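PDB 4QYR: AT-less polyketide synthase from Streptomyces platensis subsp. rosaceus, which probably catalyses the decarboxylative condensation of acyl units, as a ketosynthase domain of an AT-less type I polyketide synthase of the isomigrastatin biosynthetic pathway. Local coordinates for residues A[264-269]-A[288-293]; A[317-322]-A[387-392]; A[464-469]-A[521-526]; A[503-508]-A[569-574]. All coordinates share one frame; numbering follows the deposited sequence.

Contact 1: residues A[264-269]-A[288-293]; sequences GSAENH and IQDAMR
Ala266 and Ala291 meet where helix 281-291 lies against strand 260-269 of the large mixed sheet of the ketosynthase's thiolase-type fold. The evidence for close layering is the backbone approach: Ser265 CA and Ala291 CA stand 4.6 Å apart, a close approach made between small residues, Gly264, Ala266 and Ala291. Two methyl groups form the centre, with Ala266 CB 3.6 Å from Ala291 CB. The Ala291 methyl also faces the strand backbone, 3.8 Å from Ser265 N. Further back along the strand, Gly264 has no side chain, and its CA comes to 3.6 Å from the carbonyl oxygen Ala291 O at the end of the helix. No hydrogen bond crosses the contact; several polar groups of the strand have partners elsewhere. Its backbone pairs with antiparallel strand 428-435 through Gly264, Ala266 and Asn268, while Asn268 ND2 reaches Ala283 O near the start of the same helix. Ser265 points its CB away from the helix, and its OG bonds His181 ND1 of helix 175-189, so this part of the strand has helix 281-291 on one face and helix 175-189 on the other. The strand also reaches the dimer interface, where Glu267 O accepts a hydrogen bond from Arg191 NH2 of the second subunit. On the helix, Asp290 holds CG anti to its backbone N (chi1 -173°). From there the carboxylate comes to van der Waals distance of the Ala266 methyl, Asp290 OD2 being 3.5 Å from Ala266 CB.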
loop_
_atom_site.group_PDB
_atom_site.type_symbol
_atom_site.label_atom_id
_atom_site.label_comp_id
_atom_site.label_asym_id
_atom_site.label_seq_id
_atom_site.Cartn_x
_atom_site.Cartn_y
_atom_site.Cartn_z
ATOM N N GLY A 264 -20.593 -0.949 4.400
ATOM C CA GLY A 264 -19.572 -0.839 5.418
ATOM C C GLY A 264 -18.300 -1.562 5.044
ATOM O O GLY A 264 -18.278 -2.399 4.139
ATOM N N SER A 265 -17.238 -1.271 5.778
ATOM C CA SER A 265 -15.914 -1.674 5.352
ATOM C C SER A 265 -14.910 -1.385 6.453
ATOM O O SER A 265 -14.865 -0.267 6.961
ATOM C CB SER A 265 -15.562 -0.920 4.072
ATOM O OG SER A 265 -14.173 -0.846 3.853
ATOM N N ALA A 266 -14.107 -2.377 6.831
ATOM C CA ALA A 266 -13.101 -2.161 7.878
ATOM C C ALA A 266 -11.852 -2.985 7.638
ATOM O O ALA A 266 -11.931 -4.032 7.004
ATOM C CB ALA A 266 -13.686 -2.485 9.254
ATOM N N GLU A 267 -10.706 -2.516 8.139
ATOM C CA GLU A 267 -9.477 -3.321 8.154
ATOM C C GLU A 267 -8.774 -3.151 9.493
ATOM O O GLU A 267 -8.943 -2.140 10.157
ATOM C CB GLU A 267 -8.530 -2.941 7.008
ATOM C CG GLU A 267 -7.612 -1.789 7.347
ATOM C CD GLU A 267 -6.549 -1.491 6.279
ATOM O OE1 GLU A 267 -6.525 -0.342 5.773
ATOM O OE2 GLU A 267 -5.727 -2.383 5.959
ATOM N N ASN A 268 -8.014 -4.157 9.902
ATOM C CA ASN A 268 -7.272 -4.100 11.163
ATOM C C ASN A 268 -6.181 -5.137 11.146
ATOM O O ASN A 268 -6.064 -5.881 10.190
ATOM C CB ASN A 268 -8.187 -4.302 12.377
ATOM C CG ASN A 268 -8.577 -5.773 12.621
ATOM O OD1 ASN A 268 -8.337 -6.659 11.795
ATOM N ND2 ASN A 268 -9.222 -6.019 13.764
ATOM N N HIS A 269 -5.372 -5.202 12.185
ATOM C CA HIS A 269 -4.353 -6.221 12.179
ATOM C C HIS A 269 -4.474 -7.049 13.428
ATOM O O HIS A 269 -4.939 -6.574 14.454
ATOM C CB HIS A 269 -2.954 -5.628 12.072
ATOM C CG HIS A 269 -1.876 -6.664 11.978
ATOM N ND1 HIS A 269 -1.278 -7.219 13.089
ATOM C CD2 HIS A 269 -1.288 -7.247 10.907
ATOM C CE1 HIS A 269 -0.368 -8.097 12.705
ATOM N NE2 HIS A 269 -0.357 -8.137 11.387
ATOM N N ILE A 288 -15.149 -7.222 12.212
ATOM C CA ILE A 288 -16.512 -7.312 11.714
ATOM C C ILE A 288 -17.420 -6.303 12.386
ATOM O O ILE A 288 -18.135 -5.574 11.691
ATOM C CB ILE A 288 -17.063 -8.720 11.903
ATOM C CG1 ILE A 288 -16.287 -9.662 10.991
ATOM C CG2 ILE A 288 -18.541 -8.772 11.561
ATOM C CD1 ILE A 288 -16.303 -11.058 11.453
ATOM N N GLN A 289 -17.367 -6.233 13.717
ATOM C CA GLN A 289 -18.167 -5.259 14.452
ATOM C C GLN A 289 -17.898 -3.848 13.991
ATOM O O GLN A 289 -18.803 -3.016 13.927
ATOM C CB GLN A 289 -17.896 -5.360 15.937
ATOM C CG GLN A 289 -18.013 -6.764 16.421
ATOM C CD GLN A 289 -18.054 -6.848 17.911
ATOM O OE1 GLN A 289 -18.298 -5.851 18.595
ATOM N NE2 GLN A 289 -17.820 -8.042 18.438
ATOM N N ASP A 290 -16.637 -3.588 13.680
ATOM C CA ASP A 290 -16.226 -2.304 13.158
ATOM C C ASP A 290 -16.927 -2.028 11.811
ATOM O O ASP A 290 -17.475 -0.951 11.595
ATOM C CB ASP A 290 -14.704 -2.286 13.032
ATOM C CG ASP A 290 -14.156 -0.935 12.658
ATOM O OD1 ASP A 290 -14.920 0.042 12.754
ATOM O OD2 ASP A 290 -12.961 -0.848 12.269
ATOM N N ALA A 291 -16.944 -3.012 10.917
ATOM C CA ALA A 291 -17.469 -2.788 9.579
ATOM C C ALA A 291 -18.971 -2.789 9.607
ATOM O O ALA A 291 -19.627 -2.152 8.772
ATOM C CB ALA A 291 -16.974 -3.838 8.620
HETATM N N MSE A 292 -19.516 -3.517 10.574
HETATM C CA MSE A 292 -20.954 -3.666 10.675
HETATM C C MSE A 292 -21.562 -2.552 11.494
HETATM O O MSE A 292 -22.752 -2.585 11.803
HETATM C CB MSE A 292 -21.294 -5.010 11.280
HETATM C CG MSE A 292 -21.138 -6.152 10.326
HETATM SE SE MSE A 292 -22.635 -6.178 9.095
HETATM C CE MSE A 292 -24.096 -6.240 10.403
ATOM N N ARG A 293 -20.740 -1.571 11.849
ATOM C CA ARG A 293 -21.213 -0.415 12.600
ATOM C C ARG A 293 -22.379 0.272 11.901
ATOM O O ARG A 293 -22.263 0.704 10.749
ATOM C CB ARG A 293 -20.075 0.572 12.813
ATOM C CG ARG A 293 -20.460 1.830 13.534
ATOM C CD ARG A 293 -19.241 2.723 13.654
ATOM N NE ARG A 293 -18.103 2.013 14.249
ATOM C CZ ARG A 293 -16.837 2.099 13.829
ATOM N NH1 ARG A 293 -16.505 2.870 12.790
ATOM N NH2 ARG A 293 -15.890 1.404 14.456
#

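Contact 2: residues A[317-322]-A[387-392]; sequences EVNALD and HLPLDG
Pro389 sits against helix 313-331 with its ring resting on Val318 and Asn319, successive residues on the helix surface. Two side-chain conformations decide what touches it. In Val318, CG1 is anti to the backbone N (chi1 177°) and meets the ring at Pro389 CD, 3.5 Å away. The other branch, CG2, lies beside the backbone N and faces the preceding loop residue, 4.0 Å from Leu388 CD2. The forked valine thus serves two neighbours, one with each methyl. Asn319 has CG beside its backbone N and anti to its carbonyl carbon (chi1 -74°), from where the amide reaches the loop with both of its ends. OD1 lies by Pro389 CG, while ND2 gives a weak hydrogen bond to His387 O at 3.4 Å, with an N-H...O angle of 155°. This weak bond is the one hydrogen bond between the segments; the rest is van der Waals contact by valine methyls and by the Asn319 and Asp322 oxygens. Farther along, Asp322 OD2 is 4.2 Å from Pro389 CB and equally far from Asp391 OD2. Two carboxylates at that spacing would be expected to repel, but Asp322 forms a salt bridge with Arg326 one turn on, which probably offsets this, and Asp391 is poorly ordered. Asn319 CA and Pro389 CA are 6.5 Å apart, and the irregular 387-392 loop, leading into strand 394-396, covers the outer side of a helix whose other sides meet helix 281-291 and Phe394: an outer loop over a helical layer of the thiolase-type ketosynthase fold.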
loop_
_atom_site.group_PDB
_atom_site.type_symbol
_atom_site.label_atom_id
_atom_site.label_comp_id
_atom_site.label_asym_id
_atom_site.label_seq_id
_atom_site.Cartn_x
_atom_site.Cartn_y
_atom_site.Cartn_z
ATOM N N GLU A 317 -12.749 -18.583 12.363
ATOM C CA GLU A 317 -13.455 -17.577 11.602
ATOM C C GLU A 317 -14.940 -17.628 11.902
ATOM O O GLU A 317 -15.555 -16.592 12.150
ATOM C CB GLU A 317 -13.220 -17.760 10.103
ATOM C CG GLU A 317 -14.181 -16.943 9.242
ATOM C CD GLU A 317 -13.781 -16.866 7.766
ATOM O OE1 GLU A 317 -13.067 -17.780 7.286
ATOM O OE2 GLU A 317 -14.170 -15.873 7.097
ATOM N N VAL A 318 -15.514 -18.829 11.896
ATOM C CA VAL A 318 -16.957 -18.951 12.066
ATOM C C VAL A 318 -17.399 -18.647 13.488
ATOM O O VAL A 318 -18.457 -18.066 13.699
ATOM C CB VAL A 318 -17.465 -20.342 11.676
ATOM C CG1 VAL A 318 -18.947 -20.446 11.942
ATOM C CG2 VAL A 318 -17.207 -20.597 10.205
ATOM N N ASN A 319 -16.591 -19.023 14.467
ATOM C CA ASN A 319 -16.905 -18.650 15.834
ATOM C C ASN A 319 -16.735 -17.156 16.035
ATOM O O ASN A 319 -17.494 -16.543 16.759
ATOM C CB ASN A 319 -16.042 -19.417 16.823
ATOM C CG ASN A 319 -16.460 -20.859 16.959
ATOM O OD1 ASN A 319 -17.622 -21.169 17.236
ATOM N ND2 ASN A 319 -15.513 -21.759 16.753
ATOM N N ALA A 320 -15.746 -16.556 15.384
ATOM C CA ALA A 320 -15.535 -15.121 15.542
ATOM C C ALA A 320 -16.709 -14.342 14.938
ATOM O O ALA A 320 -17.139 -13.312 15.454
ATOM C CB ALA A 320 -14.232 -14.708 14.907
ATOM N N LEU A 321 -17.229 -14.869 13.844
ATOM C CA LEU A 321 -18.371 -14.302 13.159
ATOM C C LEU A 321 -19.615 -14.377 14.037
ATOM O O LEU A 321 -20.384 -13.424 14.143
ATOM C CB LEU A 321 -18.574 -15.062 11.860
ATOM C CG LEU A 321 -19.341 -14.488 10.685
ATOM C CD1 LEU A 321 -18.937 -13.066 10.476
ATOM C CD2 LEU A 321 -18.979 -15.317 9.464
ATOM N N ASP A 322 -19.802 -15.527 14.674
ATOM C CA ASP A 322 -20.906 -15.716 15.592
ATOM C C ASP A 322 -20.794 -14.754 16.753
ATOM O O ASP A 322 -21.744 -14.060 17.104
ATOM C CB ASP A 322 -20.943 -17.152 16.113
ATOM C CG ASP A 322 -22.285 -17.511 16.721
ATOM O OD1 ASP A 322 -23.324 -17.090 16.150
ATOM O OD2 ASP A 322 -22.314 -18.216 17.756
ATOM N N HIS A 387 -16.217 -28.322 14.997
ATOM C CA HIS A 387 -15.943 -27.178 15.863
ATOM C C HIS A 387 -16.726 -25.944 15.435
ATOM O O HIS A 387 -16.607 -24.872 16.025
ATOM C CB HIS A 387 -14.448 -26.868 15.888
ATOM C CG HIS A 387 -13.619 -27.927 16.538
ATOM N ND1 HIS A 387 -13.435 -27.996 17.904
ATOM C CD2 HIS A 387 -12.926 -28.968 16.019
ATOM C CE1 HIS A 387 -12.673 -29.033 18.193
ATOM N NE2 HIS A 387 -12.348 -29.641 17.064
ATOM N N LEU A 388 -17.538 -26.092 14.405
ATOM C CA LEU A 388 -18.464 -25.034 14.056
ATOM C C LEU A 388 -19.493 -24.960 15.169
ATOM O O LEU A 388 -19.739 -25.959 15.851
ATOM C CB LEU A 388 -19.123 -25.304 12.704
ATOM C CG LEU A 388 -18.128 -25.565 11.580
ATOM C CD1 LEU A 388 -18.855 -25.892 10.303
ATOM C CD2 LEU A 388 -17.211 -24.363 11.409
ATOM N N PRO A 389 -20.090 -23.780 15.368
ATOM C CA PRO A 389 -21.037 -23.598 16.466
ATOM C C PRO A 389 -22.274 -24.463 16.296
ATOM O O PRO A 389 -22.772 -24.630 15.174
ATOM C CB PRO A 389 -21.397 -22.113 16.377
ATOM C CG PRO A 389 -20.301 -21.500 15.588
ATOM C CD PRO A 389 -19.912 -22.541 14.601
ATOM N N LEU A 390 -22.756 -25.007 17.409
ATOM C CA LEU A 390 -23.951 -25.835 17.414
ATOM C C LEU A 390 -25.192 -24.955 17.529
ATOM O O LEU A 390 -26.319 -25.412 17.330
ATOM C CB LEU A 390 -23.896 -26.827 18.573
ATOM C CG LEU A 390 -22.684 -27.753 18.634
ATOM C CD1 LEU A 390 -21.816 -27.381 19.820
ATOM C CD2 LEU A 390 -23.138 -29.196 18.751
ATOM N N ASP A 391 -24.963 -23.680 17.831
ATOM C CA ASP A 391 -26.020 -22.747 18.212
ATOM C C ASP A 391 -26.964 -22.332 17.078
ATOM O O ASP A 391 -27.876 -21.538 17.299
ATOM C CB ASP A 391 -25.386 -21.497 18.830
ATOM C CG ASP A 391 -24.713 -21.783 20.168
ATOM O OD1 ASP A 391 -25.252 -22.589 20.960
ATOM O OD2 ASP A 391 -23.631 -21.209 20.416
ATOM N N GLY A 392 -26.746 -22.863 15.877
ATOM C CA GLY A 392 -27.619 -22.594 14.741
ATOM C C GLY A 392 -27.661 -21.154 14.234
ATOM O O GLY A 392 -28.669 -20.718 13.672
#

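Contact 3: residues A[464-469]-A[521-526]; sequences RLRATA and DRFFAG
The carbonyl oxygen Phe524 O, in the last turn of helix 513-524 before the Schellman motif at Gly526, receives Arg466 NE of helix 462-478 at 2.9 Å. The bond is weak, since the N-H...O angle is just 116°. A bend in the arginine chain at chi3 (75°) places NE toward this oxygen, and the guanidinium then extends over a face of the Phe524 ring. Arg466 CZ lies 4.3 Å from the centroid of that ring, a cation-pi contact. The two planes are 64° apart, which excludes a flat stack: NH2 dips toward the rim, 3.4 Å from Phe524 CZ. The same ring turns its edge to helix 462-478, with Arg466 O near its plane beside CD1 and CE1. Arg473, which bridges to Asp521, makes a second cation-pi contact with Phe524. The neighbouring ring supplies the apolar half. Phe523 CE2 approaches the backbone at 3.7 Å from Arg466 CA. Ala469 CB touches Phe523 CD2 at 3.6 Å, and Leu465 CG faces Phe523 CZ, the leucine crossing the phenylalanine at about a right angle. Within helix 462-478 Arg464 O accepts from both Thr468 N and Thr468 OG1, which come from opposite faces of the carbonyl plane. Chemically, the carbonyl oxygens of that last turn and the pi cloud of Phe524 would probably favour the arginine's positive charge, while Phe523, with Leu465 and Ala469, makes the apolar part of this contact between linker-domain helices.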
loop_
_atom_site.group_PDB
_atom_site.type_symbol
_atom_site.label_atom_id
_atom_site.label_comp_id
_atom_site.label_asym_id
_atom_site.label_seq_id
_atom_site.Cartn_x
_atom_site.Cartn_y
_atom_site.Cartn_z
ATOM N N ARG A 464 -9.616 -6.764 -35.513
ATOM C CA ARG A 464 -10.200 -6.591 -34.191
ATOM C C ARG A 464 -11.565 -5.902 -34.285
ATOM O O ARG A 464 -12.391 -5.998 -33.366
ATOM C CB ARG A 464 -9.249 -5.787 -33.299
ATOM C CG ARG A 464 -8.017 -6.558 -32.837
ATOM C CD ARG A 464 -8.435 -7.834 -32.155
ATOM N NE ARG A 464 -8.300 -8.991 -33.029
ATOM C CZ ARG A 464 -8.888 -10.157 -32.792
ATOM N NH1 ARG A 464 -9.652 -10.293 -31.716
ATOM N NH2 ARG A 464 -8.738 -11.170 -33.638
ATOM N N LEU A 465 -11.803 -5.212 -35.401
ATOM C CA LEU A 465 -13.070 -4.511 -35.592
ATOM C C LEU A 465 -14.160 -5.497 -35.967
ATOM O O LEU A 465 -15.261 -5.456 -35.407
ATOM C CB LEU A 465 -12.947 -3.419 -36.660
ATOM C CG LEU A 465 -14.110 -2.428 -36.654
ATOM C CD1 LEU A 465 -14.327 -1.981 -35.230
ATOM C CD2 LEU A 465 -13.802 -1.233 -37.512
ATOM N N ARG A 466 -13.843 -6.373 -36.922
ATOM C CA ARG A 466 -14.724 -7.477 -37.286
ATOM C C ARG A 466 -15.026 -8.288 -36.042
ATOM O O ARG A 466 -16.153 -8.733 -35.839
ATOM C CB ARG A 466 -14.095 -8.376 -38.352
ATOM C CG ARG A 466 -14.797 -8.306 -39.690
ATOM C CD ARG A 466 -14.446 -9.475 -40.601
ATOM N NE ARG A 466 -15.111 -10.717 -40.206
ATOM C CZ ARG A 466 -14.523 -11.911 -40.182
ATOM N NH1 ARG A 466 -13.246 -12.031 -40.526
ATOM N NH2 ARG A 466 -15.211 -12.989 -39.820
ATOM N N ALA A 467 -14.001 -8.472 -35.215
ATOM C CA ALA A 467 -14.141 -9.189 -33.959
ATOM C C ALA A 467 -15.161 -8.495 -33.058
ATOM O O ALA A 467 -16.141 -9.117 -32.665
ATOM C CB ALA A 467 -12.800 -9.308 -33.264
ATOM N N THR A 468 -14.945 -7.213 -32.753
ATOM C CA THR A 468 -15.886 -6.454 -31.929
ATOM C C THR A 468 -17.315 -6.525 -32.482
ATOM O O THR A 468 -18.269 -6.774 -31.733
ATOM C CB THR A 468 -15.487 -4.967 -31.809
ATOM O OG1 THR A 468 -14.239 -4.854 -31.122
ATOM C CG2 THR A 468 -16.530 -4.203 -31.011
ATOM N N ALA A 469 -17.462 -6.312 -33.786
ATOM C CA ALA A 469 -18.783 -6.338 -34.403
ATOM C C ALA A 469 -19.451 -7.709 -34.260
ATOM O O ALA A 469 -20.638 -7.812 -33.926
ATOM C CB ALA A 469 -18.686 -5.950 -35.863
ATOM N N ASP A 521 -24.342 -8.139 -39.056
ATOM C CA ASP A 521 -24.235 -9.425 -39.736
ATOM C C ASP A 521 -23.594 -9.294 -41.119
ATOM O O ASP A 521 -22.808 -10.147 -41.531
ATOM C CB ASP A 521 -25.623 -10.062 -39.861
ATOM C CG ASP A 521 -25.616 -11.558 -39.589
ATOM O OD1 ASP A 521 -24.594 -12.071 -39.079
ATOM O OD2 ASP A 521 -26.636 -12.217 -39.897
ATOM N N ARG A 522 -23.933 -8.221 -41.826
ATOM C CA ARG A 522 -23.418 -7.986 -43.172
ATOM C C ARG A 522 -21.956 -7.515 -43.185
ATOM O O ARG A 522 -21.186 -7.855 -44.092
ATOM C CB ARG A 522 -24.305 -6.968 -43.907
ATOM C CG ARG A 522 -25.592 -7.546 -44.503
ATOM C CD ARG A 522 -26.338 -6.522 -45.363
ATOM N NE ARG A 522 -26.696 -5.316 -44.611
ATOM C CZ ARG A 522 -27.819 -5.163 -43.906
ATOM N NH1 ARG A 522 -28.720 -6.140 -43.844
ATOM N NH2 ARG A 522 -28.042 -4.027 -43.252
ATOM N N PHE A 523 -21.578 -6.728 -42.183
ATOM C CA PHE A 523 -20.206 -6.235 -42.066
ATOM C C PHE A 523 -19.278 -7.371 -41.685
ATOM O O PHE A 523 -18.168 -7.487 -42.218
ATOM C CB PHE A 523 -20.123 -5.110 -41.037
ATOM C CG PHE A 523 -18.728 -4.809 -40.571
ATOM C CD1 PHE A 523 -17.906 -3.976 -41.297
ATOM C CD2 PHE A 523 -18.238 -5.354 -39.393
ATOM C CE1 PHE A 523 -16.619 -3.698 -40.858
ATOM C CE2 PHE A 523 -16.951 -5.082 -38.953
ATOM C CZ PHE A 523 -16.145 -4.255 -39.682
ATOM N N PHE A 524 -19.743 -8.210 -40.763
ATOM C CA PHE A 524 -18.982 -9.372 -40.328
ATOM C C PHE A 524 -18.724 -10.339 -41.475
ATOM O O PHE A 524 -17.612 -10.849 -41.649
ATOM C CB PHE A 524 -19.719 -10.098 -39.220
ATOM C CG PHE A 524 -18.892 -11.135 -38.527
ATOM C CD1 PHE A 524 -18.006 -10.772 -37.518
ATOM C CD2 PHE A 524 -18.999 -12.473 -38.872
ATOM C CE1 PHE A 524 -17.243 -11.722 -36.859
ATOM C CE2 PHE A 524 -18.235 -13.430 -38.220
ATOM C CZ PHE A 524 -17.358 -13.051 -37.208
ATOM N N ALA A 525 -19.773 -10.582 -42.253
ATOM C CA ALA A 525 -19.710 -11.481 -43.390
ATOM C C ALA A 525 -18.850 -10.912 -44.510
ATOM O O ALA A 525 -18.579 -11.600 -45.494
ATOM C CB ALA A 525 -21.104 -11.772 -43.894
ATOM N N GLY A 526 -18.446 -9.651 -44.366
ATOM C CA GLY A 526 -17.456 -9.047 -45.240
ATOM C C GLY A 526 -18.014 -8.397 -46.490
ATOM O O GLY A 526 -17.298 -8.210 -47.475
#

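Contact 4: residues A[503-508]-A[569-574]; sequences ERRLGF and ALWCDG
Arg505 and Trp571 join the three-stranded antiparallel sheet of the ketosynthase's linker region, through its central strand 504-510, to the C-terminal end of helix 564-572. The arginine lies across one face of the indole, extended from CG to NE (chi3 178°), and its successive groups cover different parts of it. Arg505 CD is centred over the six-membered ring, 3.6 Å from its centroid, a CH-pi contact. Beyond it, CZ stands 4.3 Å from the centroid of the five-membered ring and makes a cation-pi contact, the guanidinium and indole planes being 33° apart. The same group bonds the tryptophan backbone: Arg505 NH1 donates to Trp571 O at 2.7 Å with an N-H...O angle of 144°, arriving in the carbonyl plane. NH1 is also near Trp571 NE1, but both are donors and no bond exists between them. Arg505 NE is taken up by Met502 O, so the guanidinium has polar partners on two of its nitrogens. At the indole edge, Leu506 O approaches Trp571 CZ3 at 3.5 Å, and Trp579 meets the tryptophan edge-to-face. Farther along the strand Gly507, lacking a side chain, admits Cys572 SG to 3.8 Å from Gly507 N. Gly574, at positive phi, is the C-prime residue of the Schellman motif that closes the helix. Glu503 and Arg504, opposite Ala459, form a classic beta bulge. Leu506 points its CB away from this helix and packs on helix 513-524, so the strand has helices on both faces: an antiparallel sheet with helices packed on either side.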
loop_
_atom_site.group_PDB
_atom_site.type_symbol
_atom_site.label_atom_id
_atom_site.label_comp_id
_atom_site.label_asym_id
_atom_site.label_seq_id
_atom_site.Cartn_x
_atom_site.Cartn_y
_atom_site.Cartn_z
ATOM N N GLU A 503 -8.351 3.498 -33.492
ATOM C CA GLU A 503 -7.722 3.792 -34.773
ATOM C C GLU A 503 -8.646 3.445 -35.920
ATOM O O GLU A 503 -8.955 4.303 -36.728
ATOM C CB GLU A 503 -6.392 3.042 -34.908
ATOM C CG GLU A 503 -5.200 3.692 -34.184
ATOM C CD GLU A 503 -5.019 3.260 -32.717
ATOM O OE1 GLU A 503 -5.962 2.677 -32.126
ATOM O OE2 GLU A 503 -3.913 3.503 -32.165
ATOM N N ARG A 504 -9.100 2.195 -35.981
ATOM C CA ARG A 504 -10.013 1.759 -37.037
ATOM C C ARG A 504 -11.455 1.919 -36.549
ATOM O O ARG A 504 -11.792 1.481 -35.451
ATOM C CB ARG A 504 -9.720 0.311 -37.437
ATOM C CG ARG A 504 -8.531 0.128 -38.387
ATOM C CD ARG A 504 -8.459 1.197 -39.482
ATOM N NE ARG A 504 -9.325 0.876 -40.621
ATOM C CZ ARG A 504 -9.368 1.565 -41.766
ATOM N NH1 ARG A 504 -8.575 2.612 -41.947
ATOM N NH2 ARG A 504 -10.193 1.193 -42.742
ATOM N N ARG A 505 -12.300 2.559 -37.356
ATOM C CA ARG A 505 -13.652 2.908 -36.916
ATOM C C ARG A 505 -14.754 2.393 -37.855
ATOM O O ARG A 505 -14.600 2.393 -39.073
ATOM C CB ARG A 505 -13.776 4.439 -36.755
ATOM C CG ARG A 505 -12.770 5.053 -35.782
ATOM C CD ARG A 505 -13.043 6.530 -35.455
ATOM N NE ARG A 505 -12.067 7.051 -34.482
ATOM C CZ ARG A 505 -12.088 8.271 -33.936
ATOM N NH1 ARG A 505 -13.042 9.146 -34.243
ATOM N NH2 ARG A 505 -11.146 8.625 -33.066
ATOM N N LEU A 506 -15.854 1.942 -37.255
ATOM C CA LEU A 506 -17.116 1.608 -37.934
ATOM C C LEU A 506 -18.250 2.491 -37.403
ATOM O O LEU A 506 -18.350 2.713 -36.199
ATOM C CB LEU A 506 -17.480 0.137 -37.710
ATOM C CG LEU A 506 -18.865 -0.382 -38.127
ATOM C CD1 LEU A 506 -19.090 -0.191 -39.595
ATOM C CD2 LEU A 506 -19.012 -1.852 -37.790
ATOM N N GLY A 507 -19.119 2.973 -38.284
ATOM C CA GLY A 507 -20.275 3.738 -37.850
ATOM C C GLY A 507 -21.467 3.619 -38.790
ATOM O O GLY A 507 -21.292 3.446 -40.002
ATOM N N PHE A 508 -22.678 3.720 -38.237
ATOM C CA PHE A 508 -23.899 3.735 -39.038
ATOM C C PHE A 508 -25.076 4.229 -38.219
ATOM O O PHE A 508 -24.919 4.497 -37.046
ATOM C CB PHE A 508 -24.191 2.352 -39.632
ATOM C CG PHE A 508 -24.355 1.257 -38.623
ATOM C CD1 PHE A 508 -25.604 0.735 -38.350
ATOM C CD2 PHE A 508 -23.257 0.701 -37.994
ATOM C CE1 PHE A 508 -25.757 -0.298 -37.440
ATOM C CE2 PHE A 508 -23.401 -0.330 -37.083
ATOM C CZ PHE A 508 -24.648 -0.829 -36.802
ATOM N N ALA A 569 -20.021 9.298 -40.416
ATOM C CA ALA A 569 -18.966 9.125 -41.408
ATOM C C ALA A 569 -17.805 10.100 -41.174
ATOM O O ALA A 569 -16.657 9.776 -41.471
ATOM C CB ALA A 569 -19.527 9.288 -42.813
ATOM N N LEU A 570 -18.097 11.287 -40.646
ATOM C CA LEU A 570 -17.040 12.223 -40.265
ATOM C C LEU A 570 -16.240 11.666 -39.095
ATOM O O LEU A 570 -15.004 11.719 -39.084
ATOM C CB LEU A 570 -17.616 13.587 -39.890
ATOM C CG LEU A 570 -18.075 14.484 -41.039
ATOM C CD1 LEU A 570 -18.752 15.734 -40.493
ATOM C CD2 LEU A 570 -16.913 14.848 -41.951
ATOM N N TRP A 571 -16.954 11.124 -38.114
ATOM C CA TRP A 571 -16.329 10.559 -36.936
ATOM C C TRP A 571 -15.371 9.439 -37.313
ATOM O O TRP A 571 -14.409 9.172 -36.595
ATOM C CB TRP A 571 -17.393 10.049 -35.956
ATOM C CG TRP A 571 -16.827 9.332 -34.765
ATOM C CD1 TRP A 571 -16.329 9.898 -33.636
ATOM C CD2 TRP A 571 -16.697 7.918 -34.596
ATOM N NE1 TRP A 571 -15.894 8.928 -32.769
ATOM C CE2 TRP A 571 -16.108 7.701 -33.338
ATOM C CE3 TRP A 571 -17.019 6.811 -35.387
ATOM C CZ2 TRP A 571 -15.839 6.421 -32.851
ATOM C CZ3 TRP A 571 -16.745 5.534 -34.901
ATOM C CH2 TRP A 571 -16.157 5.355 -33.653
ATOM N N CYS A 572 -15.624 8.789 -38.446
ATOM C CA CYS A 572 -14.784 7.664 -38.881
ATOM C C CYS A 572 -13.414 8.081 -39.423
ATOM O O CYS A 572 -12.430 7.354 -39.262
ATOM C CB CYS A 572 -15.522 6.835 -39.934
ATOM S SG CYS A 572 -16.903 5.892 -39.261
ATOM N N ASP A 573 -13.351 9.241 -40.066
ATOM C CA ASP A 573 -12.072 9.745 -40.545
ATOM C C ASP A 573 -11.462 10.737 -39.559
ATOM O O ASP A 573 -10.533 11.476 -39.897
ATOM C CB ASP A 573 -12.227 10.369 -41.929
ATOM C CG ASP A 573 -12.564 9.336 -42.988
ATOM O OD1 ASP A 573 -11.796 8.354 -43.109
ATOM O OD2 ASP A 573 -13.582 9.504 -43.700
ATOM N N GLY A 574 -11.992 10.741 -38.337
ATOM C CA GLY A 574 -11.337 11.401 -37.222
ATOM C C GLY A 574 -11.950 12.688 -36.702
ATOM O O GLY A 574 -11.297 13.420 -35.957
#

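Overall arrangement
Along the chain contacts 1 and 2 follow in series, and both precede contacts 3 and 4, whose segments alternate. Contacts 1 and 2 belong to the ketosynthase body: their centres are 19 Å apart, and helices 281-291 and 313-331 touch through Ile288 CD1 and Leu321 CD1 at 3.5 Å, giving an outward succession of sheet strand, two helices and loop. Contacts 3 and 4, centres 15 Å apart, share the linker region, where Leu465 and Phe523 pack on strand 504-510. The pairs lie on opposite sides of the chain's centre, about 49 to 60 Å between centres, so the ketosynthase body and the linker region each have their own helix-on-sheet packing.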